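Local coordinates for Mlr6093 protein (Mesorhizobium loti, PDB 2QJ8) that is probably a zinc-dependent hydrolase of the aspartoacylase family, acting on ester bonds or on carbon-nitrogen bonds in linear amides, at residues 15-20 against 36-41; 100-105 against 115-120; 138-143 against 205-210; 250-255 against 327-332; 282-287 against 300-305. One frame throughout, in Å; residues are numbered along the deposited sequence. Where two conformers were deposited one is given.

Contact 1 of 5, residues 15-20 against 36-41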
# COMPACT_ATOMS: atom_id res chain seq x y z
N PRO A 15 20.09 19.12 29.50
CA PRO A 15 18.73 19.12 30.02
C PRO A 15 17.72 19.65 29.02
O PRO A 15 18.04 20.49 28.18
CB PRO A 15 18.83 20.02 31.26
CG PRO A 15 20.02 20.85 31.06
CD PRO A 15 20.97 20.04 30.27
N GLY A 16 16.49 19.15 29.11
CA GLY A 16 15.44 19.53 28.18
C GLY A 16 15.47 18.89 26.80
O GLY A 16 16.00 17.79 26.60
N VAL A 17 14.89 19.60 25.85
CA VAL A 17 14.70 19.15 24.47
C VAL A 17 15.90 19.52 23.57
O VAL A 17 16.30 20.68 23.49
CB VAL A 17 13.38 19.75 23.88
CG1 VAL A 17 13.18 19.44 22.39
CG2 VAL A 17 12.16 19.28 24.69
N SER A 18 16.47 18.51 22.91
CA SER A 18 17.56 18.72 21.96
C SER A 18 17.19 18.05 20.64
O SER A 18 16.50 17.02 20.63
CB SER A 18 18.87 18.13 22.50
OG SER A 18 19.28 18.79 23.68
N THR A 19 17.61 18.65 19.53
CA THR A 19 17.46 18.04 18.20
C THR A 19 18.84 18.13 17.52
O THR A 19 19.59 19.08 17.73
CB THR A 19 16.35 18.67 17.33
OG1 THR A 19 16.61 20.05 17.12
CG2 THR A 19 14.98 18.53 18.01
N GLY A 20 19.19 17.11 16.75
CA GLY A 20 20.45 17.12 16.06
C GLY A 20 20.51 15.94 15.13
O GLY A 20 19.50 15.58 14.51
N PRO A 36 18.44 12.55 11.48
CA PRO A 36 17.95 13.41 12.57
C PRO A 36 17.50 12.66 13.82
O PRO A 36 16.90 11.58 13.72
CB PRO A 36 16.77 14.16 11.94
CG PRO A 36 17.03 14.16 10.49
CD PRO A 36 17.66 12.78 10.25
N VAL A 37 17.81 13.24 14.98
CA VAL A 37 17.52 12.66 16.27
C VAL A 37 16.93 13.76 17.18
O VAL A 37 17.35 14.93 17.13
CB VAL A 37 18.82 12.08 16.93
CG1 VAL A 37 18.55 11.58 18.36
CG2 VAL A 37 19.39 10.97 16.07
N PHE A 38 15.94 13.36 17.95
CA PHE A 38 15.31 14.20 18.95
C PHE A 38 15.61 13.55 20.30
O PHE A 38 15.60 12.32 20.41
CB PHE A 38 13.81 14.21 18.71
CG PHE A 38 12.98 14.61 19.89
CD1 PHE A 38 12.64 15.93 20.10
CD2 PHE A 38 12.49 13.64 20.78
CE1 PHE A 38 11.83 16.29 21.17
CE2 PHE A 38 11.70 13.99 21.85
CZ PHE A 38 11.37 15.31 22.05
N SER A 39 15.89 14.36 21.32
CA SER A 39 16.04 13.83 22.67
C SER A 39 15.39 14.80 23.69
O SER A 39 15.56 16.01 23.58
CB SER A 39 17.50 13.55 22.98
OG SER A 39 17.63 13.04 24.29
N CYS A 40 14.59 14.25 24.61
CA CYS A 40 13.94 15.06 25.66
C CYS A 40 14.42 14.49 26.99
O CYS A 40 14.08 13.39 27.34
CB CYS A 40 12.44 15.03 25.54
SG CYS A 40 11.56 16.19 26.66
N ASN A 41 15.26 15.25 27.67
CA ASN A 41 15.84 14.86 28.93
C ASN A 41 15.17 15.61 30.08
O ASN A 41 15.42 16.79 30.25
CB ASN A 41 17.33 15.18 28.85
CG ASN A 41 18.11 14.76 30.07
OD1 ASN A 41 17.57 14.38 31.10
ND2 ASN A 41 19.42 14.83 29.95
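The ring of Phe-38 is the one aromatic group here. At its edge, near the ring plane, lies Thr-19 CG2, 4.1 Å from Phe-38 CD1, while Val-17 CG1 comes in obliquely and reaches Phe-38 CE1 at 3.6 Å. The setting is a beta hairpin: strands 16-24 and 33-42 run antiparallel, their segment axes 166° apart in direction and 4.5 Å apart at closest approach. Val-17 with Cys-40 and Thr-19 with Phe-38 form non-hydrogen-bonded pairs, so these four side chains share one face of the sheet. Phe-38 CG stands anti to the backbone N (chi1 160°), which starts the ring off beside the carbonyl carbon. Helix 60-75 covers this face through Val-69 and Pro-73, and Leu-293 of the second subunit also packs on Phe-38.

Six backbone bonds zip the hairpin at Gly-16/Asn-41, Ser-18/Ser-39 and Gly-20/Val-37. The straightest is Asn-41 N to Gly-16 O, 2.9 Å long and 178° at the hydrogen; the middle pair is short, with Ser-18 N to Ser-39 O at 2.7 Å. On the face of Ser-18 and Ser-39, Asn-41 OD1 accepts from Gly-43 N and ND2 donates to Leu-12 O, while Asn-41 CB lies 3.7 Å from Gly-16 O. Back on the aromatic face, Val-17 CG2 touches Cys-40 SG at 3.7 Å.

Contact 2 of 5, residues 100-105 against 115-120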
# COMPACT_ATOMS: atom_id res chain seq x y z
N PRO A 100 18.60 0.44 -0.37
CA PRO A 100 18.88 0.27 -1.78
C PRO A 100 20.36 0.11 -2.17
O PRO A 100 20.65 -0.52 -3.19
CB PRO A 100 18.30 1.55 -2.40
CG PRO A 100 18.33 2.54 -1.31
CD PRO A 100 18.03 1.77 -0.08
N ILE A 101 21.29 0.65 -1.37
CA ILE A 101 22.72 0.56 -1.70
C ILE A 101 23.30 -0.84 -1.58
O ILE A 101 23.97 -1.33 -2.50
CB ILE A 101 23.57 1.55 -0.86
CG1 ILE A 101 23.22 2.99 -1.26
CG2 ILE A 101 25.07 1.32 -1.07
CD1 ILE A 101 24.00 4.03 -0.50
N ASP A 102 23.04 -1.49 -0.44
CA ASP A 102 23.59 -2.83 -0.15
C ASP A 102 22.58 -3.99 -0.18
O ASP A 102 22.97 -5.14 -0.04
CB ASP A 102 24.39 -2.83 1.18
CG ASP A 102 23.57 -2.47 2.40
OD1 ASP A 102 22.38 -2.19 2.27
OD2 ASP A 102 24.14 -2.43 3.50
N GLY A 103 21.29 -3.67 -0.34
CA GLY A 103 20.22 -4.68 -0.37
C GLY A 103 19.86 -5.29 0.98
O GLY A 103 18.99 -6.15 1.03
N LYS A 104 20.45 -4.79 2.08
CA LYS A 104 20.27 -5.40 3.39
C LYS A 104 19.13 -4.79 4.18
O LYS A 104 18.81 -3.59 4.08
CB LYS A 104 21.57 -5.36 4.22
CG LYS A 104 22.78 -5.99 3.52
CD LYS A 104 24.10 -5.91 4.32
CE LYS A 104 25.21 -6.57 3.52
NZ LYS A 104 26.59 -6.34 4.07
N ASN A 105 18.50 -5.65 4.95
CA ASN A 105 17.45 -5.29 5.90
C ASN A 105 18.21 -4.88 7.13
O ASN A 105 18.87 -5.70 7.79
CB ASN A 105 16.53 -6.49 6.12
CG ASN A 105 15.48 -6.28 7.20
OD1 ASN A 105 15.42 -5.28 7.92
ND2 ASN A 105 14.59 -7.25 7.28
N ASP A 115 33.15 -0.85 9.77
CA ASP A 115 33.77 -0.96 8.45
C ASP A 115 33.00 -1.87 7.47
O ASP A 115 33.59 -2.39 6.53
CB ASP A 115 35.23 -1.40 8.62
CG ASP A 115 35.39 -2.74 9.34
OD1 ASP A 115 34.42 -3.25 9.95
OD2 ASP A 115 36.54 -3.26 9.33
N GLY A 116 31.70 -2.05 7.68
CA GLY A 116 30.87 -2.88 6.81
C GLY A 116 30.16 -2.01 5.80
O GLY A 116 30.47 -0.83 5.67
N SER A 117 29.19 -2.58 5.09
CA SER A 117 28.39 -1.84 4.12
C SER A 117 27.48 -0.78 4.82
O SER A 117 27.38 -0.77 6.05
CB SER A 117 27.53 -2.84 3.36
OG SER A 117 26.65 -3.42 4.30
N VAL A 118 26.78 0.06 4.06
CA VAL A 118 25.99 1.17 4.67
C VAL A 118 25.01 0.71 5.76
O VAL A 118 24.99 1.29 6.82
CB VAL A 118 25.28 2.12 3.63
CG1 VAL A 118 24.17 1.41 2.84
CG2 VAL A 118 24.75 3.38 4.35
N SER A 119 24.23 -0.35 5.51
CA SER A 119 23.28 -0.87 6.53
C SER A 119 23.97 -1.25 7.85
O SER A 119 23.47 -0.94 8.94
CB SER A 119 22.51 -2.08 6.02
OG SER A 119 21.92 -1.78 4.77
N GLU A 120 25.14 -1.87 7.72
CA GLU A 120 25.97 -2.29 8.85
C GLU A 120 26.55 -1.11 9.63
O GLU A 120 26.65 -1.18 10.86
CB GLU A 120 27.11 -3.19 8.37
CG GLU A 120 26.66 -4.44 7.62
CD GLU A 120 27.84 -5.24 7.18
OE1 GLU A 120 28.35 -6.03 8.00
OE2 GLU A 120 28.25 -5.09 6.02
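Asp-102 and Lys-104 face Ser-117 and Ser-119 with no backbone-to-backbone bond between the segments: residues 100-105 form no regular structure, residues 118-120 open helix 118-129, and the nearest CA atoms, those of Lys-104 and Ser-119, are 6.3 Å apart. The Asp-102 carboxylate carries the contact. Its CG lies between the backbone N and the carbonyl carbon (chi1 62°), and Lys-104 N gives Asp-102 OD1 a bond of 3.2 Å from above the carboxylate plane, closing an Asx turn. From the helix, Ser-119 N donates to Asp-102 OD2 at 2.9 Å, again from above the plane. Ser-119 OG straddles the group, 2.6 Å from both OD1 and OD2 of Asp-102, and also bonds to Thr-99 OG1; which acceptor takes its proton is unsettled. Ser-117 OG approaches Asp-102 OD2 at 2.8 Å, its proton likewise unsettled. An alanine in place of Asp-102 would probably leave Ser-119 N and Lys-104 N without this acceptor.

Lys-104, extended beyond CG, spans the contact to a salt bridge, NZ to Glu-120 OE2 at 2.8 Å, weak as a hydrogen bond. On the apolar flank, Val-118 CG1 meets Ile-101 CB at 3.8 Å, the two side chains crossing at about a right angle. Glu-120 OE2 also accepts from Ser-117 N at 2.8 Å. With Ser-117 at the N-cap, this is the reciprocal half of a capping box; Asp-29 accepts from Val-118 N and Asp-102 from Ser-119 N, so acidic side chains meet three successive N-H groups at this helix N-terminus.

Contact 3 of 5, residues 138-143 against 205-210; sequences LDLHSF and TEFGGG
His-141 ND1 donates to Glu-206 OE1 at 2.8 Å, and the bond is nearly straight, 172° at the hydrogen. The acceptor lies in the imidazole plane and is met on the syn side of the carboxylate, whose own plane stands 79° from the ring. Glu-206 reaches this point by bending at chi2 (-62°), while the histidine leaves the strand with CG anti to its backbone N. The same OE1 sits in plane at the rim of the Phe-143 ring, 3.3 Å from CD1.

Behind this lies a ladder of parallel strands, 136-144 beside 201-208, which aligns His-141 with Glu-206. His-141 itself is held through both of its flanking peptide groups: its N-H donates to Thr-205 O, with N and O 2.9 Å apart, and its C=O accepts from Phe-207 N. Farther on, Phe-143 N bonds to Phe-207 O at 2.6 Å, an oxygen that also takes a 3.1 Å bond from a water lying close to Ser-142 OG. On the other face Leu-140 CB meets Phe-207 CE1 at 3.7 Å. Strand 152-155, running antiparallel along strand 201-208, lays Ser-152 and Ile-154 against Glu-206, and Trp-147 meets Phe-143 edge-to-face.

An alanine in place of Glu-206 would probably leave His-141 ND1 without its carboxylate acceptor and the imidazole freer to turn. As modelled, the near-straight, in-plane bond uses ND1 as donor and is likely to hold the ring's rotation, directing NE2 away from this carboxylate, within the catalytic domain of a zinc-dependent family.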
# COMPACT_ATOMS: atom_id res chain seq x y z
N LEU A 138 11.26 0.97 21.56
CA LEU A 138 9.96 0.91 20.90
C LEU A 138 10.20 1.09 19.40
O LEU A 138 10.58 2.19 18.97
CB LEU A 138 9.01 1.98 21.43
CG LEU A 138 7.65 2.19 20.71
CD1 LEU A 138 6.79 0.90 20.68
CD2 LEU A 138 6.92 3.32 21.38
N ASP A 139 9.98 0.04 18.60
CA ASP A 139 10.12 0.12 17.13
C ASP A 139 8.73 0.22 16.50
O ASP A 139 7.87 -0.61 16.77
CB ASP A 139 10.91 -1.07 16.60
CG ASP A 139 11.18 -1.00 15.07
OD1 ASP A 139 11.62 0.05 14.52
OD2 ASP A 139 10.99 -2.04 14.41
N LEU A 140 8.53 1.25 15.66
CA LEU A 140 7.30 1.50 14.93
C LEU A 140 7.55 0.78 13.59
O LEU A 140 8.14 1.34 12.66
CB LEU A 140 7.03 2.99 14.82
CG LEU A 140 7.12 3.75 16.17
CD1 LEU A 140 6.92 5.24 15.97
CD2 LEU A 140 6.15 3.22 17.25
N HIS A 141 7.10 -0.48 13.54
CA HIS A 141 7.53 -1.46 12.52
C HIS A 141 6.59 -1.66 11.32
O HIS A 141 5.36 -1.61 11.43
CB HIS A 141 7.77 -2.79 13.24
CG HIS A 141 8.30 -3.88 12.36
ND1 HIS A 141 7.50 -4.91 11.90
CD2 HIS A 141 9.54 -4.10 11.86
CE1 HIS A 141 8.23 -5.72 11.15
NE2 HIS A 141 9.47 -5.25 11.11
N SER A 142 7.21 -1.85 10.16
CA SER A 142 6.48 -2.05 8.94
C SER A 142 6.17 -3.51 8.81
O SER A 142 7.08 -4.29 8.63
CB SER A 142 7.30 -1.62 7.74
OG SER A 142 6.56 -1.86 6.55
N PHE A 143 4.91 -3.88 8.92
CA PHE A 143 4.55 -5.28 8.75
C PHE A 143 4.76 -5.67 7.27
O PHE A 143 5.31 -6.74 6.97
CB PHE A 143 3.11 -5.52 9.21
CG PHE A 143 2.77 -6.96 9.37
CD1 PHE A 143 3.22 -7.66 10.49
CD2 PHE A 143 2.04 -7.63 8.40
CE1 PHE A 143 2.93 -8.98 10.65
CE2 PHE A 143 1.75 -8.97 8.56
CZ PHE A 143 2.19 -9.63 9.70
N THR A 205 5.47 -2.33 17.49
CA THR A 205 4.08 -2.01 17.14
C THR A 205 3.99 -2.23 15.63
O THR A 205 4.90 -1.86 14.91
CB THR A 205 3.71 -0.59 17.50
OG1 THR A 205 4.56 0.28 16.79
CG2 THR A 205 3.90 -0.35 19.00
N GLU A 206 2.91 -2.83 15.16
CA GLU A 206 2.80 -3.23 13.75
C GLU A 206 1.94 -2.34 12.90
O GLU A 206 0.77 -2.11 13.22
CB GLU A 206 2.30 -4.66 13.63
CG GLU A 206 3.20 -5.71 14.26
CD GLU A 206 4.60 -5.83 13.64
OE1 GLU A 206 4.81 -5.49 12.47
OE2 GLU A 206 5.50 -6.32 14.36
N PHE A 207 2.54 -1.88 11.79
CA PHE A 207 1.92 -1.01 10.79
C PHE A 207 1.88 -1.75 9.45
O PHE A 207 2.93 -2.19 8.97
CB PHE A 207 2.72 0.30 10.61
CG PHE A 207 2.71 1.21 11.84
CD1 PHE A 207 3.59 0.99 12.89
CD2 PHE A 207 1.84 2.30 11.92
CE1 PHE A 207 3.59 1.83 14.00
CE2 PHE A 207 1.85 3.14 13.04
CZ PHE A 207 2.72 2.88 14.09
N GLY A 208 0.67 -1.95 8.92
CA GLY A 208 0.46 -2.60 7.61
C GLY A 208 0.14 -1.50 6.60
O GLY A 208 -0.06 -0.36 6.98
N GLY A 209 0.12 -1.86 5.32
CA GLY A 209 -0.19 -0.89 4.25
C GLY A 209 -1.65 -0.59 3.99
O GLY A 209 -1.93 0.21 3.11
N GLY A 210 -2.57 -1.24 4.70
CA GLY A 210 -4.02 -1.00 4.54
C GLY A 210 -4.53 0.10 5.45
O GLY A 210 -5.72 0.14 5.80
O HOH W 1 4.05 -1.75 6.15

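Contact 4 of 5, residues 250-255 against 327-332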
# COMPACT_ATOMS: atom_id res chain seq x y z
N GLN A 250 -7.54 -7.51 22.79
CA GLN A 250 -7.57 -8.97 22.73
C GLN A 250 -6.15 -9.50 22.72
O GLN A 250 -5.28 -8.92 22.07
CB GLN A 250 -8.23 -9.48 21.44
CG GLN A 250 -9.68 -9.15 21.23
CD GLN A 250 -10.23 -9.83 19.98
OE1 GLN A 250 -10.45 -9.20 18.95
NE2 GLN A 250 -10.41 -11.14 20.06
N THR A 251 -5.93 -10.60 23.42
CA THR A 251 -4.66 -11.31 23.40
C THR A 251 -4.87 -12.60 22.60
O THR A 251 -5.65 -13.49 22.99
CB THR A 251 -4.14 -11.58 24.81
OG1 THR A 251 -4.13 -10.34 25.53
CG2 THR A 251 -2.69 -12.12 24.73
N LEU A 252 -4.17 -12.68 21.47
CA LEU A 252 -4.34 -13.77 20.51
C LEU A 252 -2.99 -14.43 20.29
O LEU A 252 -1.96 -13.87 20.65
CB LEU A 252 -4.89 -13.20 19.19
CG LEU A 252 -6.22 -12.43 19.20
CD1 LEU A 252 -6.60 -11.95 17.78
CD2 LEU A 252 -7.34 -13.26 19.79
N GLU A 253 -3.01 -15.64 19.74
CA GLU A 253 -1.78 -16.36 19.38
C GLU A 253 -1.93 -16.96 18.00
O GLU A 253 -3.05 -17.34 17.61
CB GLU A 253 -1.35 -17.44 20.39
CG GLU A 253 -2.24 -18.60 20.51
CD GLU A 253 -1.80 -19.56 21.61
OE1 GLU A 253 -0.65 -19.49 22.09
OE2 GLU A 253 -2.64 -20.40 21.97
N THR A 254 -0.81 -17.07 17.31
CA THR A 254 -0.77 -17.65 15.97
C THR A 254 0.30 -18.72 15.95
O THR A 254 1.41 -18.50 16.42
CB THR A 254 -0.56 -16.61 14.84
OG1 THR A 254 -0.35 -17.28 13.60
CG2 THR A 254 0.61 -15.75 15.08
N THR A 255 -0.10 -19.90 15.45
CA THR A 255 0.77 -21.10 15.32
C THR A 255 0.86 -21.42 13.83
O THR A 255 0.13 -20.83 13.04
CB THR A 255 0.22 -22.34 16.13
OG1 THR A 255 -1.06 -22.75 15.62
CG2 THR A 255 0.11 -22.00 17.63
N ALA A 327 -5.27 -15.88 13.89
CA ALA A 327 -4.90 -15.99 15.29
C ALA A 327 -6.09 -16.47 16.10
O ALA A 327 -7.25 -16.27 15.72
CB ALA A 327 -4.40 -14.65 15.80
N ARG A 328 -5.78 -17.09 17.23
CA ARG A 328 -6.79 -17.60 18.12
C ARG A 328 -6.59 -17.07 19.50
O ARG A 328 -5.47 -16.84 19.89
CB ARG A 328 -6.68 -19.10 18.19
CG ARG A 328 -6.82 -19.76 16.86
CD ARG A 328 -6.72 -21.24 17.04
NE ARG A 328 -5.87 -21.83 16.02
CZ ARG A 328 -5.50 -23.11 16.00
NH1 ARG A 328 -5.91 -23.98 16.93
NH2 ARG A 328 -4.71 -23.53 15.00
N PRO A 329 -7.68 -16.92 20.28
CA PRO A 329 -7.51 -16.39 21.63
C PRO A 329 -6.69 -17.33 22.53
O PRO A 329 -6.80 -18.55 22.42
CB PRO A 329 -8.94 -16.27 22.14
CG PRO A 329 -9.69 -17.26 21.36
CD PRO A 329 -9.08 -17.27 20.02
N LEU A 330 -5.83 -16.73 23.36
CA LEU A 330 -4.98 -17.46 24.27
C LEU A 330 -5.87 -18.17 25.31
O LEU A 330 -6.94 -17.65 25.66
CB LEU A 330 -3.99 -16.46 24.91
CG LEU A 330 -2.81 -16.89 25.78
CD1 LEU A 330 -1.85 -17.74 25.00
CD2 LEU A 330 -2.10 -15.67 26.34
N ALA A 331 -5.45 -19.36 25.76
CA ALA A 331 -6.17 -20.12 26.77
C ALA A 331 -6.33 -19.25 28.02
O ALA A 331 -5.37 -18.60 28.46
CB ALA A 331 -5.45 -21.41 27.11
N ARG A 332 -7.56 -19.21 28.55
CA ARG A 332 -7.92 -18.39 29.72
C ARG A 332 -7.64 -19.13 31.04
O ARG A 332 -7.14 -18.57 32.03
CB ARG A 332 -9.41 -18.02 29.63
OXT ARG A 332 -7.91 -20.31 31.15
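Leu-252 sets its CG anti to the carbonyl carbon (chi1 -58°), beside the backbone N. Its CD2 rests 3.6 Å from Pro-329 CA, and its CB meets Ala-327 CB at 3.7 Å. Glu-253 takes another course: its CG lies between the backbone N and the carbonyl carbon (chi1 67°), close over the neighbouring chain, 3.7 Å from Arg-328 O. The side-chain contacts of Leu-330 with Thr-251 and Glu-253 are doubtful, since that leucine has two conformers.

The backbone evidence is firmer. Glu-253 and Arg-328 form an antiparallel hydrogen-bonded pair, Glu-253 N to Arg-328 O at 2.7 Å and Arg-328 N to Glu-253 O at 2.8 Å. A longer bond, Leu-330 N to Thr-251 O at 3.3 Å, extends the pairing beyond the non-hydrogen-bonded pair Leu-252/Pro-329. The segment axes are 131° apart in direction, well short of antiparallel, consistent with two strands that twist away from one another. The guanidinium of Arg-328 finds its charge partner outside the contact, in a salt bridge from NE to Asp-258.

Strand 250-261 is thus flanked by two neighbours: strand 178-182 runs parallel to it and bonds to Gln-250, Leu-252 and Thr-254, while strand 322-329 pairs antiparallel with it and also with strand 306-312. Leu-180 of strand 178-182 also packs on Ala-327, next to the Leu-252 contact.

Contact 5 of 5, residues 282-287 against 300-305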
# COMPACT_ATOMS: atom_id res chain seq x y z
N ASP A 282 -13.46 -21.89 6.22
CA ASP A 282 -13.86 -20.71 5.43
C ASP A 282 -12.78 -20.30 4.45
O ASP A 282 -11.59 -20.37 4.78
CB ASP A 282 -14.15 -19.49 6.32
CG ASP A 282 -15.51 -19.53 6.99
OD1 ASP A 282 -16.28 -20.48 6.78
OD2 ASP A 282 -15.80 -18.59 7.75
N VAL A 283 -13.20 -19.87 3.26
CA VAL A 283 -12.28 -19.38 2.24
C VAL A 283 -11.79 -18.00 2.72
O VAL A 283 -12.60 -17.08 2.93
CB VAL A 283 -12.95 -19.28 0.86
CG1 VAL A 283 -12.01 -18.66 -0.18
CG2 VAL A 283 -13.43 -20.68 0.40
N VAL A 284 -10.48 -17.89 2.93
CA VAL A 284 -9.84 -16.67 3.37
C VAL A 284 -9.37 -15.88 2.13
O VAL A 284 -9.37 -14.66 2.16
CB VAL A 284 -8.72 -16.97 4.42
CG1 VAL A 284 -7.81 -15.78 4.65
CG2 VAL A 284 -9.38 -17.43 5.73
N GLY A 285 -9.01 -16.57 1.06
CA GLY A 285 -8.64 -15.96 -0.18
C GLY A 285 -8.68 -16.96 -1.32
O GLY A 285 -8.86 -18.16 -1.10
N VAL A 286 -8.53 -16.44 -2.52
CA VAL A 286 -8.56 -17.22 -3.75
C VAL A 286 -7.30 -16.93 -4.57
O VAL A 286 -6.86 -15.79 -4.60
CB VAL A 286 -9.85 -16.88 -4.54
CG1 VAL A 286 -9.81 -17.44 -5.95
CG2 VAL A 286 -11.08 -17.39 -3.80
N LEU A 287 -6.75 -17.95 -5.22
CA LEU A 287 -5.57 -17.79 -6.04
C LEU A 287 -5.99 -18.00 -7.50
O LEU A 287 -6.55 -19.03 -7.86
CB LEU A 287 -4.50 -18.80 -5.62
CG LEU A 287 -3.11 -18.69 -6.23
CD1 LEU A 287 -2.37 -17.49 -5.68
CD2 LEU A 287 -2.36 -19.96 -5.92
N ILE A 300 -8.13 -20.92 -0.74
CA ILE A 300 -7.19 -21.01 0.39
C ILE A 300 -8.06 -20.90 1.66
O ILE A 300 -8.62 -19.84 1.95
CB ILE A 300 -6.09 -19.91 0.34
CG1 ILE A 300 -5.32 -19.95 -1.00
CG2 ILE A 300 -5.14 -20.06 1.55
CD1 ILE A 300 -4.38 -18.84 -1.21
N ARG A 301 -8.19 -22.01 2.40
CA ARG A 301 -9.10 -22.09 3.54
C ARG A 301 -8.46 -22.11 4.94
O ARG A 301 -7.36 -22.65 5.13
CB ARG A 301 -9.96 -23.35 3.39
CG ARG A 301 -10.91 -23.33 2.21
CD ARG A 301 -11.55 -24.68 1.98
NE ARG A 301 -12.40 -24.63 0.79
CZ ARG A 301 -13.69 -24.29 0.76
NH1 ARG A 301 -14.37 -23.96 1.85
NH2 ARG A 301 -14.34 -24.26 -0.40
N ALA A 302 -9.18 -21.52 5.90
CA ALA A 302 -8.80 -21.52 7.31
C ALA A 302 -8.82 -22.97 7.87
O ALA A 302 -9.74 -23.75 7.60
CB ALA A 302 -9.76 -20.65 8.12
N GLN A 303 -7.78 -23.31 8.62
CA GLN A 303 -7.67 -24.63 9.24
C GLN A 303 -8.34 -24.72 10.61
O GLN A 303 -8.41 -25.81 11.17
CB GLN A 303 -6.21 -25.05 9.35
CG GLN A 303 -5.54 -25.15 8.00
CD GLN A 303 -4.12 -25.66 8.07
OE1 GLN A 303 -3.81 -26.59 8.81
NE2 GLN A 303 -3.26 -25.07 7.26
N SER A 304 -8.82 -23.60 11.15
CA SER A 304 -9.53 -23.59 12.42
C SER A 304 -10.30 -22.29 12.57
O SER A 304 -10.06 -21.33 11.83
CB SER A 304 -8.57 -23.73 13.62
OG SER A 304 -7.95 -22.50 13.92
N LYS A 305 -11.20 -22.28 13.55
CA LYS A 305 -11.96 -21.09 13.86
C LYS A 305 -10.93 -20.12 14.40
O LYS A 305 -10.17 -20.48 15.29
CB LYS A 305 -13.06 -21.37 14.90
CG LYS A 305 -13.91 -20.17 15.21
CD LYS A 305 -14.98 -20.47 16.19
CE LYS A 305 -15.78 -19.22 16.50
NZ LYS A 305 -16.48 -18.67 15.30
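Ile-300 and the Val-284/Gly-285 pair make the tight part of this hairpin between strands 283-288 and 298-301. Ile-300 O accepts from Val-284 N at 2.9 Å and, weakly, from Gly-285 N at 3.4 Å; two residues facing one define a classic beta bulge, across which the register slips by one. Ile-300 N returns a bond to Gly-285 O at 2.9 Å, and Ala-302 N reaches Asp-282 O beyond the bulge. On the buried side, Val-284 CG2 lies 4.0 Å from Ala-302 CB, and Leu-287 CB is a looser 4.4 Å from Ile-300 CD1.

The other face is more open, with Arg-301 exposed. Its guanidinium lies flat against Val-283, whose CG2 sits over the centre of one face, 3.6 Å from Arg-301 CZ. Extended from CG to NE, the arginine turns at chi4 (-89°), which sets CZ nearly square to the chain. NH1 hydrogen-bonds to Gly-281 O, and Asp-299 gives NH2 a long, weak ion pair; Asp-282 OD1 is 6.3 Å from Arg-301 NH1, too far for a salt bridge, and Asp-282 OD2 is held by Glu-279 N.

Strand 283-288 lies between 298-301, the outermost on its side within the chain, and 266-270 in a four-stranded antiparallel sheet. The buried face meets a second layer: Val-284 packs on Ala-324, Ile-300 on Val-323, Ala-302 on Leu-326, and Leu-260 of strand 250-261 touches both Val-284 and Ile-300.

How the contacts relate
Contact 3 is the central one, its centre about 5 Å from the chain centre; the centres of the others lie 19 to 26 Å out. Contacts 2 and 3 keep about 7 Å between nearest atoms, yet converge on one residue: Asn-105 and Ser-142 both pack on His-55, beside which Ser-142 also touches Glu-58, probably near the zinc site of this family. Contacts 3 and 4 have about 8 Å between nearest atoms. Contacts 4 and 5 touch, Arg-328 NE lying 3.0 Å from Ser-304 OG. Contacts 1 and 5 are farthest apart, 48 Å between centres, but Leu-293 of the second subunit, from the connection between the contact 5 strands, packs on Phe-38 in contact 1.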